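Local coordinates for glucose-binding protein (Thermus thermophilus HB27, PDB 2B3F) that binds glucose or galactose between the two lobes of a periplasmic-type solute-binding fold and probably serves a binding-protein-dependent sugar transport system, at residues K99-L104 against F273-D278; G92-F97 against G109-V114; V65-E70 against D103-K108; G313-R318 against Q331-D336. One frame throughout, in Å; residues are numbered along the deposited sequence.

Interaction 1: K99-L104 against F273-D278; sequences KGLIDL and FMMLSD. With GAL (beta-D-galactopyranose), chain G.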
loop_
_atom_site.group_PDB
_atom_site.type_symbol
_atom_site.label_atom_id
_atom_site.label_comp_id
_atom_site.label_asym_id
_atom_site.label_seq_id
_atom_site.Cartn_x
_atom_site.Cartn_y
_atom_site.Cartn_z
ATOM N N LYS A 99 13.158 13.776 3.180
ATOM C CA LYS A 99 13.100 13.992 4.622
ATOM C C LYS A 99 11.823 13.424 5.237
ATOM O O LYS A 99 11.851 12.874 6.344
ATOM C CB LYS A 99 13.170 15.486 4.931
ATOM C CG LYS A 99 13.230 15.796 6.422
ATOM C CD LYS A 99 12.844 17.245 6.729
ATOM C CE LYS A 99 12.885 17.498 8.234
ATOM N NZ LYS A 99 11.869 16.671 8.989
ATOM N N GLY A 100 10.712 13.580 4.521
ATOM C CA GLY A 100 9.406 13.084 4.971
ATOM C C GLY A 100 9.394 11.584 5.182
ATOM O O GLY A 100 8.761 11.085 6.114
ATOM N N LEU A 101 10.099 10.870 4.311
ATOM C CA LEU A 101 10.262 9.418 4.453
ATOM C C LEU A 101 11.150 9.064 5.647
ATOM O O LEU A 101 10.824 8.167 6.422
ATOM C CB LEU A 101 10.808 8.816 3.160
ATOM C CG LEU A 101 10.874 7.300 3.082
ATOM C CD1 LEU A 101 9.501 6.645 3.298
ATOM C CD2 LEU A 101 11.443 6.893 1.724
ATOM N N ILE A 102 12.265 9.779 5.820
ATOM C CA ILE A 102 13.101 9.576 6.997
ATOM C C ILE A 102 12.266 9.771 8.270
ATOM O O ILE A 102 12.399 9.026 9.245
ATOM C CB ILE A 102 14.340 10.532 7.021
ATOM C CG1 ILE A 102 15.263 10.278 5.820
ATOM C CG2 ILE A 102 15.131 10.357 8.327
ATOM C CD1 ILE A 102 15.951 8.954 5.840
ATOM N N ASP A 103 11.394 10.773 8.249
ATOM C CA ASP A 103 10.553 11.029 9.411
ATOM C C ASP A 103 9.665 9.836 9.757
ATOM O O ASP A 103 9.522 9.513 10.922
ATOM C CB ASP A 103 9.697 12.272 9.199
ATOM C CG ASP A 103 10.509 13.570 9.186
ATOM O OD1 ASP A 103 11.669 13.607 9.679
ATOM O OD2 ASP A 103 9.957 14.578 8.690
ATOM N N LEU A 104 9.107 9.151 8.755
ATOM C CA LEU A 104 8.201 8.006 8.999
ATOM C C LEU A 104 8.873 6.808 9.620
ATOM O O LEU A 104 8.215 5.979 10.248
ATOM C CB LEU A 104 7.577 7.517 7.694
ATOM C CG LEU A 104 6.494 8.332 7.034
ATOM C CD1 LEU A 104 6.104 7.656 5.751
ATOM C CD2 LEU A 104 5.276 8.479 7.948
ATOM N N PHE A 273 -1.022 12.519 -3.470
ATOM C CA PHE A 273 -0.382 11.213 -3.633
ATOM C C PHE A 273 -0.473 10.585 -2.256
ATOM O O PHE A 273 0.162 11.040 -1.306
ATOM C CB PHE A 273 1.064 11.438 -4.098
ATOM C CG PHE A 273 1.833 10.192 -4.487
ATOM C CD1 PHE A 273 2.398 10.091 -5.750
ATOM C CD2 PHE A 273 2.108 9.187 -3.568
ATOM C CE1 PHE A 273 3.174 8.991 -6.124
ATOM C CE2 PHE A 273 2.890 8.074 -3.936
ATOM C CZ PHE A 273 3.423 7.978 -5.215
ATOM N N MET A 274 -1.318 9.561 -2.127
ATOM C CA MET A 274 -1.438 8.836 -0.866
ATOM C C MET A 274 -0.414 7.710 -0.895
ATOM O O MET A 274 -0.560 6.740 -1.647
ATOM C CB MET A 274 -2.856 8.264 -0.664
ATOM C CG MET A 274 -2.961 7.508 0.635
ATOM S SD MET A 274 -4.630 6.860 0.954
ATOM C CE MET A 274 -5.426 8.279 1.602
ATOM N N MET A 275 0.640 7.869 -0.102
ATOM C CA MET A 275 1.790 6.982 -0.200
ATOM C C MET A 275 1.793 5.895 0.855
ATOM O O MET A 275 1.087 5.971 1.873
ATOM C CB MET A 275 3.110 7.781 -0.102
ATOM C CG MET A 275 3.333 8.460 1.222
ATOM S SD MET A 275 3.973 7.430 2.574
ATOM C CE MET A 275 5.637 7.026 1.999
ATOM N N LEU A 276 2.610 4.881 0.584
ATOM C CA LEU A 276 3.048 3.892 1.552
ATOM C C LEU A 276 4.453 3.476 1.121
ATOM O O LEU A 276 4.861 3.752 -0.019
ATOM C CB LEU A 276 2.104 2.663 1.557
ATOM C CG LEU A 276 1.942 1.983 0.198
ATOM C CD1 LEU A 276 2.282 0.505 0.258
ATOM C CD2 LEU A 276 0.569 2.250 -0.448
ATOM N N SER A 277 5.166 2.795 2.000
ATOM C CA SER A 277 6.523 2.366 1.678
ATOM C C SER A 277 6.836 1.051 2.345
ATOM O O SER A 277 6.677 0.914 3.553
ATOM C CB SER A 277 7.539 3.438 2.108
ATOM O OG SER A 277 8.857 2.977 1.876
ATOM N N ASP A 278 7.237 0.072 1.531
ATOM C CA ASP A 278 7.736 -1.192 2.003
ATOM C C ASP A 278 9.178 -0.987 2.454
ATOM O O ASP A 278 9.951 -0.353 1.743
ATOM C CB ASP A 278 7.674 -2.232 0.887
ATOM C CG ASP A 278 6.228 -2.567 0.474
ATOM O OD1 ASP A 278 5.449 -2.900 1.396
ATOM O OD2 ASP A 278 5.911 -2.480 -0.729
HETATM C C1 GAL G . 0.817 -3.625 0.378
HETATM C C2 GAL G . 2.332 -3.740 0.159
HETATM C C3 GAL G . 2.681 -3.951 -1.308
HETATM C C4 GAL G . 1.884 -5.113 -1.903
HETATM C C5 GAL G . 0.393 -4.935 -1.526
HETATM C C6 GAL G . -0.535 -6.046 -2.043
HETATM O O1 GAL G . 0.508 -3.501 1.733
HETATM O O2 GAL G . 2.971 -2.570 0.694
HETATM O O3 GAL G . 4.070 -4.210 -1.445
HETATM O O4 GAL G . 2.433 -6.302 -1.400
HETATM O O5 GAL G . 0.214 -4.818 -0.135
HETATM O O6 GAL G . -0.330 -7.230 -1.332
#
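Leu104 of helix 99-105 and Met275 of strand 272-280 reach toward each other tip to tip, with Leu104 CD1 3.8 Å from Met275 SD and equally close to its methyl. The thioether is folded back on itself: CG sits between the backbone N and the carbonyl carbon (chi1 65°), and further bends at chi2 and chi3 swing CE round to the helix. There Met275 CE also meets Leu101 CD1, at 4.1 Å. One turn earlier than Leu104, Leu101 extends over the strand, its CD1 lying 3.9 Å from Ser277 CB. The hydroxyl of Ser277 lies beside this apolar patch, but its polar need is met by the carbonyl of Asn117.

To the strand the helix offers only leucine methyls. Its other side faces solvent, and there Lys99 NZ forms a salt bridge to Asp103 OD2 (2.9 Å) one turn on, using the syn lone pair of the carboxylate.

Beyond the packed face the strand turns to the sugar. Leu276 points away from the helix and brings CD1 to 3.2 Å from galactose O2, while the carboxylate of Asp278 receives two short bonds, O2 to OD1 and O3 to OD2, both 2.6 Å. Such a bidentate grip on neighbouring hydroxyls is a familiar device of sugar-binding sites, here mounted on a sheet strand of a periplasmic binding protein.

Interaction 2: G92-F97 against G109-V114; sequences GWLQAF and GGIWSV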
loop_
_atom_site.group_PDB
_atom_site.type_symbol
_atom_site.label_atom_id
_atom_site.label_comp_id
_atom_site.label_asym_id
_atom_site.label_seq_id
_atom_site.Cartn_x
_atom_site.Cartn_y
_atom_site.Cartn_z
ATOM N N GLY A 92 25.215 6.819 3.761
ATOM C CA GLY A 92 24.819 8.110 3.214
ATOM C C GLY A 92 23.320 8.239 2.985
ATOM O O GLY A 92 22.869 9.038 2.160
ATOM N N TRP A 93 22.529 7.469 3.729
ATOM C CA TRP A 93 21.094 7.400 3.441
ATOM C C TRP A 93 20.289 8.616 3.898
ATOM O O TRP A 93 19.194 8.839 3.406
ATOM C CB TRP A 93 20.482 6.140 4.038
ATOM C CG TRP A 93 20.851 4.862 3.327
ATOM C CD1 TRP A 93 21.262 4.722 2.041
ATOM C CD2 TRP A 93 20.784 3.548 3.878
ATOM N NE1 TRP A 93 21.469 3.389 1.764
ATOM C CE2 TRP A 93 21.184 2.656 2.883
ATOM C CE3 TRP A 93 20.425 3.046 5.129
ATOM C CZ2 TRP A 93 21.242 1.280 3.102
ATOM C CZ3 TRP A 93 20.495 1.698 5.346
ATOM C CH2 TRP A 93 20.880 0.827 4.335
ATOM N N LEU A 94 20.821 9.418 4.821
ATOM C CA LEU A 94 20.097 10.612 5.271
ATOM C C LEU A 94 19.948 11.660 4.160
ATOM O O LEU A 94 19.056 12.507 4.216
ATOM C CB LEU A 94 20.747 11.212 6.537
ATOM C CG LEU A 94 20.638 10.354 7.802
ATOM C CD1 LEU A 94 21.264 11.054 8.994
ATOM C CD2 LEU A 94 19.180 10.025 8.098
ATOM N N GLN A 95 20.810 11.593 3.143
ATOM C CA GLN A 95 20.720 12.455 1.980
ATOM C C GLN A 95 20.085 11.760 0.796
ATOM O O GLN A 95 19.608 12.417 -0.124
ATOM C CB GLN A 95 22.119 12.960 1.563
ATOM C CG GLN A 95 22.768 13.941 2.563
ATOM C CD GLN A 95 23.280 13.264 3.808
ATOM O OE1 GLN A 95 23.987 12.256 3.738
ATOM N NE2 GLN A 95 22.931 13.814 4.961
ATOM N N ALA A 96 20.092 10.426 0.824
ATOM C CA ALA A 96 19.570 9.620 -0.279
ATOM C C ALA A 96 18.037 9.516 -0.325
ATOM O O ALA A 96 17.500 9.263 -1.378
ATOM C CB ALA A 96 20.164 8.225 -0.213
ATOM N N PHE A 97 17.366 9.678 0.814
ATOM C CA PHE A 97 15.895 9.597 0.882
ATOM C C PHE A 97 15.295 10.952 1.236
ATOM O O PHE A 97 15.949 11.754 1.942
ATOM C CB PHE A 97 15.465 8.593 1.955
ATOM C CG PHE A 97 15.932 7.196 1.695
ATOM C CD1 PHE A 97 15.491 6.519 0.577
ATOM C CD2 PHE A 97 16.815 6.568 2.558
ATOM C CE1 PHE A 97 15.931 5.227 0.312
ATOM C CE2 PHE A 97 17.261 5.279 2.309
ATOM C CZ PHE A 97 16.803 4.606 1.165
ATOM N N GLY A 109 14.768 9.132 18.612
ATOM C CA GLY A 109 16.204 9.216 18.363
ATOM C C GLY A 109 16.816 8.105 17.524
ATOM O O GLY A 109 18.024 8.122 17.245
ATOM N N GLY A 110 16.002 7.123 17.118
ATOM C CA GLY A 110 16.471 5.997 16.321
ATOM C C GLY A 110 15.848 6.019 14.941
ATOM O O GLY A 110 14.924 6.777 14.682
ATOM N N ILE A 111 16.406 5.208 14.051
ATOM C CA ILE A 111 15.889 5.006 12.687
ATOM C C ILE A 111 15.764 3.495 12.538
ATOM O O ILE A 111 16.712 2.766 12.830
ATOM C CB ILE A 111 16.833 5.587 11.619
ATOM C CG1 ILE A 111 17.022 7.087 11.847
ATOM C CG2 ILE A 111 16.253 5.373 10.253
ATOM C CD1 ILE A 111 18.018 7.742 10.925
ATOM N N TRP A 112 14.582 3.017 12.118
ATOM C CA TRP A 112 14.195 1.638 12.434
ATOM C C TRP A 112 13.990 0.698 11.252
ATOM O O TRP A 112 13.829 -0.510 11.449
ATOM C CB TRP A 112 12.958 1.652 13.351
ATOM C CG TRP A 112 13.197 2.465 14.592
ATOM C CD1 TRP A 112 12.795 3.742 14.820
ATOM C CD2 TRP A 112 13.935 2.057 15.750
ATOM N NE1 TRP A 112 13.216 4.162 16.075
ATOM C CE2 TRP A 112 13.917 3.141 16.665
ATOM C CE3 TRP A 112 14.608 0.878 16.105
ATOM C CZ2 TRP A 112 14.561 3.086 17.903
ATOM C CZ3 TRP A 112 15.231 0.815 17.344
ATOM C CH2 TRP A 112 15.197 1.917 18.230
ATOM N N SER A 113 14.010 1.227 10.035
ATOM C CA SER A 113 13.947 0.378 8.838
ATOM C C SER A 113 14.506 1.111 7.626
ATOM O O SER A 113 14.771 2.323 7.681
ATOM C CB SER A 113 12.510 -0.085 8.553
ATOM O OG SER A 113 11.732 1.009 8.136
ATOM N N VAL A 114 14.678 0.368 6.537
ATOM C CA VAL A 114 15.222 0.887 5.294
ATOM C C VAL A 114 14.161 0.769 4.208
ATOM O O VAL A 114 13.779 -0.353 3.845
ATOM C CB VAL A 114 16.465 0.088 4.853
ATOM C CG1 VAL A 114 17.090 0.700 3.590
ATOM C CG2 VAL A 114 17.449 -0.026 6.021
#
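Val114 lies over one face of the Trp93 indole in a CH-pi contact. Its CG1 stands 4.1 Å from the centroid of the six-membered ring and 19° off the ring normal, thus above the face but displaced toward the rim. The valine's torsion places CG1 anti to the backbone N (chi1 -176°), and the second branch, CG2, on the same side of the ring, overhangs its rim, 3.6 Å from Trp93 CZ3. The two side chains cross at about a right angle, and both methyls bear on the CZ3-CH2 end of the indole. An edge-to-face ring contact with Phe88 and the touch of Arg318 add further neighbours to the indole.

The segments are joined in a helix-on-strand arrangement within the solute-binding fold: the short helix 93-96, whose backbone bonds are mostly long, lies against strand 110-115, which pairs with strand 272-280 in the mixed sheet that also carries part of the galactose site. Gly92 ends the preceding helix 85-91 in a Schellman motif, with positive phi, and the chain enters the short helix directly from it.

The second apolar contact is a simple meeting of methyls. Leu94 CD2 comes to 3.8 Å from Ile111 CD1 at the partly open margin of the interface, and Ile102 of the next helix and Phe88 also touch Leu94.

A polar link of the strand runs to another part of the chain, from the backbone N of Ile111 to Asp83 OD1.

Interaction 3: V65-E70 against D103-K108; sequences VHAGME and DLISYK. With GAL (beta-D-galactopyranose), chain G.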
loop_
_atom_site.group_PDB
_atom_site.type_symbol
_atom_site.label_atom_id
_atom_site.label_comp_id
_atom_site.label_asym_id
_atom_site.label_seq_id
_atom_site.Cartn_x
_atom_site.Cartn_y
_atom_site.Cartn_z
ATOM N N VAL A 65 7.943 -4.555 6.251
ATOM C CA VAL A 65 7.177 -3.738 7.171
ATOM C C VAL A 65 6.953 -2.361 6.586
ATOM O O VAL A 65 7.809 -1.782 5.925
ATOM C CB VAL A 65 7.868 -3.650 8.547
ATOM C CG1 VAL A 65 9.267 -3.057 8.424
ATOM C CG2 VAL A 65 7.008 -2.905 9.582
ATOM N N HIS A 66 5.766 -1.834 6.825
ATOM C CA HIS A 66 5.427 -0.541 6.320
ATOM C C HIS A 66 6.042 0.589 7.127
ATOM O O HIS A 66 5.935 0.626 8.346
ATOM C CB HIS A 66 3.909 -0.340 6.297
ATOM C CG HIS A 66 3.225 -1.127 5.228
ATOM N ND1 HIS A 66 2.149 -1.942 5.485
ATOM C CD2 HIS A 66 3.464 -1.220 3.902
ATOM C CE1 HIS A 66 1.741 -2.495 4.358
ATOM N NE2 HIS A 66 2.515 -2.070 3.377
ATOM N N ALA A 67 6.607 1.549 6.414
ATOM C CA ALA A 67 7.108 2.764 7.069
ATOM C C ALA A 67 5.942 3.527 7.693
ATOM O O ALA A 67 4.867 3.651 7.086
ATOM C CB ALA A 67 7.830 3.640 6.071
ATOM N N GLY A 68 6.170 4.045 8.892
ATOM C CA GLY A 68 5.182 4.855 9.598
ATOM C C GLY A 68 4.710 4.161 10.861
ATOM O O GLY A 68 5.461 3.422 11.494
ATOM N N MET A 69 3.438 4.388 11.215
ATOM C CA MET A 69 2.911 3.909 12.483
ATOM C C MET A 69 2.842 2.410 12.587
ATOM O O MET A 69 2.918 1.888 13.677
ATOM C CB MET A 69 1.555 4.532 12.771
ATOM C CG MET A 69 1.642 6.004 13.047
ATOM S SD MET A 69 2.713 6.351 14.471
ATOM C CE MET A 69 2.819 8.134 14.386
ATOM N N GLU A 70 2.729 1.697 11.463
ATOM C CA GLU A 70 2.764 0.229 11.518
ATOM C C GLU A 70 4.086 -0.240 12.120
ATOM O O GLU A 70 4.113 -1.063 13.032
ATOM C CB GLU A 70 2.556 -0.374 10.118
ATOM C CG GLU A 70 2.716 -1.892 10.032
ATOM C CD GLU A 70 2.561 -2.418 8.621
ATOM O OE1 GLU A 70 1.507 -2.025 8.039
ATOM O OE2 GLU A 70 3.474 -3.185 8.096
ATOM N N ASP A 103 11.394 10.773 8.249
ATOM C CA ASP A 103 10.553 11.029 9.411
ATOM C C ASP A 103 9.665 9.836 9.757
ATOM O O ASP A 103 9.522 9.513 10.922
ATOM C CB ASP A 103 9.697 12.272 9.199
ATOM C CG ASP A 103 10.509 13.570 9.186
ATOM O OD1 ASP A 103 11.669 13.607 9.679
ATOM O OD2 ASP A 103 9.957 14.578 8.690
ATOM N N LEU A 104 9.107 9.151 8.755
ATOM C CA LEU A 104 8.201 8.006 8.999
ATOM C C LEU A 104 8.873 6.808 9.620
ATOM O O LEU A 104 8.215 5.979 10.248
ATOM C CB LEU A 104 7.577 7.517 7.694
ATOM C CG LEU A 104 6.494 8.332 7.034
ATOM C CD1 LEU A 104 6.104 7.656 5.751
ATOM C CD2 LEU A 104 5.276 8.479 7.948
ATOM N N ILE A 105 10.177 6.680 9.410
ATOM C CA ILE A 105 10.937 5.527 9.921
ATOM C C ILE A 105 11.747 5.856 11.190
ATOM O O ILE A 105 12.443 4.985 11.725
ATOM C CB ILE A 105 11.864 4.917 8.821
ATOM C CG1 ILE A 105 12.849 5.972 8.277
ATOM C CG2 ILE A 105 11.030 4.396 7.678
ATOM C CD1 ILE A 105 13.857 5.451 7.290
ATOM N N SER A 106 11.605 7.091 11.669
ATOM C CA SER A 106 12.380 7.627 12.791
ATOM C C SER A 106 11.498 7.757 14.025
ATOM O O SER A 106 10.334 8.134 13.915
ATOM C CB SER A 106 12.941 9.003 12.416
ATOM O OG SER A 106 13.918 8.901 11.394
ATOM N N TYR A 107 12.049 7.452 15.195
ATOM C CA TYR A 107 11.286 7.516 16.443
ATOM C C TYR A 107 12.220 7.495 17.645
ATOM O O TYR A 107 13.108 6.635 17.741
ATOM C CB TYR A 107 10.335 6.317 16.523
ATOM C CG TYR A 107 9.425 6.280 17.741
ATOM C CD1 TYR A 107 8.400 7.214 17.891
ATOM C CD2 TYR A 107 9.555 5.280 18.707
ATOM C CE1 TYR A 107 7.549 7.185 18.987
ATOM C CE2 TYR A 107 8.698 5.236 19.815
ATOM C CZ TYR A 107 7.699 6.204 19.941
ATOM O OH TYR A 107 6.837 6.195 21.026
ATOM N N LYS A 108 11.992 8.417 18.574
ATOM C CA LYS A 108 12.764 8.479 19.818
ATOM C C LYS A 108 14.279 8.400 19.602
ATOM O O LYS A 108 14.987 7.694 20.310
ATOM C CB LYS A 108 12.283 7.411 20.799
ATOM C CG LYS A 108 10.896 7.719 21.333
ATOM C CD LYS A 108 10.633 7.084 22.676
ATOM C CE LYS A 108 9.261 7.461 23.234
ATOM N NZ LYS A 108 8.938 8.941 23.147
HETATM C C1 GAL G . 0.817 -3.625 0.378
HETATM C C2 GAL G . 2.332 -3.740 0.159
HETATM C C3 GAL G . 2.681 -3.951 -1.308
HETATM C C4 GAL G . 1.884 -5.113 -1.903
HETATM C C5 GAL G . 0.393 -4.935 -1.526
HETATM C C6 GAL G . -0.535 -6.046 -2.043
HETATM O O1 GAL G . 0.508 -3.501 1.733
HETATM O O2 GAL G . 2.971 -2.570 0.694
HETATM O O3 GAL G . 4.070 -4.210 -1.445
HETATM O O4 GAL G . 2.433 -6.302 -1.400
HETATM O O5 GAL G . 0.214 -4.818 -0.135
HETATM O O6 GAL G . -0.330 -7.230 -1.332
#
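The His66 imidazole is held at both ring nitrogens, at the edge of its ring. NE2 donates to galactose O2 (2.8 Å, 157°), and ND1 donates to Glu70 OE1 (2.6 Å, 160°), which lies in the ring plane and is met on its syn side. The ring of Trp8 also meets the imidazole, its plane turned by about 70°. The turn from strand 62-66 into helix 69-76, a beta-alpha junction of the solute-binding fold, brings the carboxylate back to the strand end. There the second oxygen, OE2, accepts a bond from the backbone N-H of His66 from above the carboxylate plane. Glu70 thus fixes the rotation of the imidazole and may polarise it; OE1 also has a salt bridge to Arg47.

Behind this site, the junction packs against the end of helix 99-105. Ala67 CB is 3.7 Å from Ile105 CG2, the shorter branch of the isoleucine. Gly68, at the N-cap of the following helix, passes so close to Leu104 that the two backbones are in direct contact. Leu104 CD2 rests 4.0 Å from Gly68 CA, and this CA also makes a CA-H...O contact to Leu104 O at 3.3 Å.

Interaction 4: G313-R318 against Q331-D336; sequences GSIAAR and QSAMRD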
loop_
_atom_site.group_PDB
_atom_site.type_symbol
_atom_site.label_atom_id
_atom_site.label_comp_id
_atom_site.label_asym_id
_atom_site.label_seq_id
_atom_site.Cartn_x
_atom_site.Cartn_y
_atom_site.Cartn_z
ATOM N N GLY A 313 5.951 -2.186 -9.826
ATOM C CA GLY A 313 4.926 -1.179 -10.069
ATOM C C GLY A 313 5.056 0.043 -9.156
ATOM O O GLY A 313 4.458 1.075 -9.403
ATOM N N SER A 314 5.834 -0.108 -8.099
ATOM C CA SER A 314 6.223 0.988 -7.218
ATOM C C SER A 314 7.350 1.764 -7.889
ATOM O O SER A 314 7.936 1.311 -8.867
ATOM C CB SER A 314 6.741 0.453 -5.884
ATOM O OG SER A 314 7.550 -0.701 -6.034
ATOM N N ILE A 315 7.651 2.917 -7.310
ATOM C CA ILE A 315 8.835 3.681 -7.685
ATOM C C ILE A 315 9.883 3.518 -6.574
ATOM O O ILE A 315 9.589 3.043 -5.475
ATOM C CB ILE A 315 8.478 5.169 -7.958
ATOM C CG1 ILE A 315 8.021 5.871 -6.675
ATOM C CG2 ILE A 315 7.438 5.258 -9.078
ATOM C CD1 ILE A 315 7.593 7.329 -6.810
ATOM N N ALA A 316 11.132 3.913 -6.871
ATOM C CA ALA A 316 12.174 3.847 -5.875
ATOM C C ALA A 316 11.933 4.893 -4.780
ATOM O O ALA A 316 11.384 5.959 -5.046
ATOM C CB ALA A 316 13.537 4.089 -6.531
ATOM N N ALA A 317 12.358 4.567 -3.572
ATOM C CA ALA A 317 12.399 5.542 -2.465
ATOM C C ALA A 317 13.611 6.489 -2.614
ATOM O O ALA A 317 13.545 7.648 -2.211
ATOM C CB ALA A 317 12.460 4.843 -1.137
ATOM N N ARG A 318 14.700 5.987 -3.182
ATOM C CA ARG A 318 15.922 6.802 -3.352
ATOM C C ARG A 318 15.686 7.955 -4.293
ATOM O O ARG A 318 15.165 7.766 -5.397
ATOM C CB ARG A 318 17.072 5.963 -3.889
ATOM C CG ARG A 318 17.705 5.075 -2.853
ATOM C CD ARG A 318 18.914 4.411 -3.435
ATOM N NE ARG A 318 19.975 5.400 -3.666
ATOM C CZ ARG A 318 20.976 5.644 -2.837
ATOM N NH1 ARG A 318 21.149 4.958 -1.721
ATOM N NH2 ARG A 318 21.856 6.573 -3.175
ATOM N N GLN A 331 7.219 6.175 -14.648
ATOM C CA GLN A 331 7.639 7.562 -14.905
ATOM C C GLN A 331 6.571 8.586 -14.527
ATOM O O GLN A 331 6.891 9.656 -13.993
ATOM C CB GLN A 331 8.094 7.743 -16.356
ATOM C CG GLN A 331 9.330 6.944 -16.680
ATOM C CD GLN A 331 9.824 7.163 -18.100
ATOM O OE1 GLN A 331 9.158 7.819 -18.901
ATOM N NE2 GLN A 331 10.982 6.598 -18.423
ATOM N N SER A 332 5.302 8.237 -14.755
ATOM C CA SER A 332 4.170 9.043 -14.302
ATOM C C SER A 332 4.092 9.164 -12.772
ATOM O O SER A 332 3.890 10.253 -12.227
ATOM C CB SER A 332 2.859 8.438 -14.837
ATOM O OG SER A 332 1.757 9.293 -14.535
ATOM N N ALA A 333 4.233 8.036 -12.081
ATOM C CA ALA A 333 4.231 8.028 -10.622
ATOM C C ALA A 333 5.398 8.841 -10.078
ATOM O O ALA A 333 5.248 9.559 -9.095
ATOM C CB ALA A 333 4.281 6.590 -10.084
ATOM N N MET A 334 6.558 8.732 -10.735
ATOM C CA MET A 334 7.744 9.478 -10.302
ATOM C C MET A 334 7.500 10.983 -10.367
ATOM O O MET A 334 7.861 11.721 -9.450
ATOM C CB MET A 334 8.953 9.088 -11.149
ATOM C CG MET A 334 9.552 7.765 -10.738
ATOM S SD MET A 334 10.893 7.167 -11.776
ATOM C CE MET A 334 12.261 8.166 -11.154
ATOM N N ARG A 335 6.856 11.429 -11.433
ATOM C CA ARG A 335 6.521 12.848 -11.582
ATOM C C ARG A 335 5.573 13.320 -10.479
ATOM O O ARG A 335 5.821 14.332 -9.801
ATOM C CB ARG A 335 5.917 13.110 -12.955
ATOM C CG ARG A 335 6.935 13.005 -14.081
ATOM C CD ARG A 335 6.413 13.602 -15.358
ATOM N NE ARG A 335 5.335 12.805 -15.938
ATOM C CZ ARG A 335 5.520 11.762 -16.745
ATOM N NH1 ARG A 335 6.734 11.349 -17.068
ATOM N NH2 ARG A 335 4.476 11.116 -17.225
ATOM N N ASP A 336 4.487 12.570 -10.278
ATOM C CA ASP A 336 3.516 12.921 -9.231
ATOM C C ASP A 336 4.084 12.888 -7.819
ATOM O O ASP A 336 3.722 13.706 -6.985
ATOM C CB ASP A 336 2.285 12.007 -9.313
ATOM C CG ASP A 336 1.433 12.286 -10.532
ATOM O OD1 ASP A 336 1.744 13.245 -11.296
ATOM O OD2 ASP A 336 0.435 11.561 -10.742
#
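Ile315 sets the methyl of its beta branch, CG2, against two consecutive residues of helix 328-339: Ala333 CB at 3.6 Å and Met334 CG at 3.7 Å. A chi1 of 66° turns the longer arm, which starts at CG1, over the helix backbone. Its end, Ile315 CD1, comes to 4.0 Å from Ala333 O and 4.1 Å from Met334 CA. Met334 meets the isoleucine with the base of its chain, since CG and not the sulfur does the touching.

The contact fastens an irregular loop to a helix in the C-terminal part of the solute-binding fold. The loop leaves helix 302-312 at Gly313, which has positive phi, directly after Lys312 of the sugar site; the Ile315 side chain is about 12 Å from the bound galactose.

Farther out, a backbone bond to Ile118 secures Ile315, and the side chain of Ile118 packs on it too. Ser314 OG bonds to Asn309 OD1 of the preceding helix, and farther along the loop Gln305 OE1 accepts a bond from the backbone N-H of Arg318.

Interactions 1 and 3 share helix 99-105 and meet where Ser277 O lies 2.9 Å from Ala67 N, a probable hydrogen bond between the two backbones. Both are buried, and in both the apolar packing backs residues that bond to galactose, an acidic acceptor in one and an imidazole donor in the other. Interaction 2 lies farther out and is only partly buried; it joins the preceding short helix to the same sheet through aromatic and methyl contacts. Interaction 4, buried and wholly aliphatic across its segments, belongs to later parts of the chain. Its loop still reaches interactions 1 and 2, through Ala317 against Leu101 and Arg318 against Trp93 and Phe97.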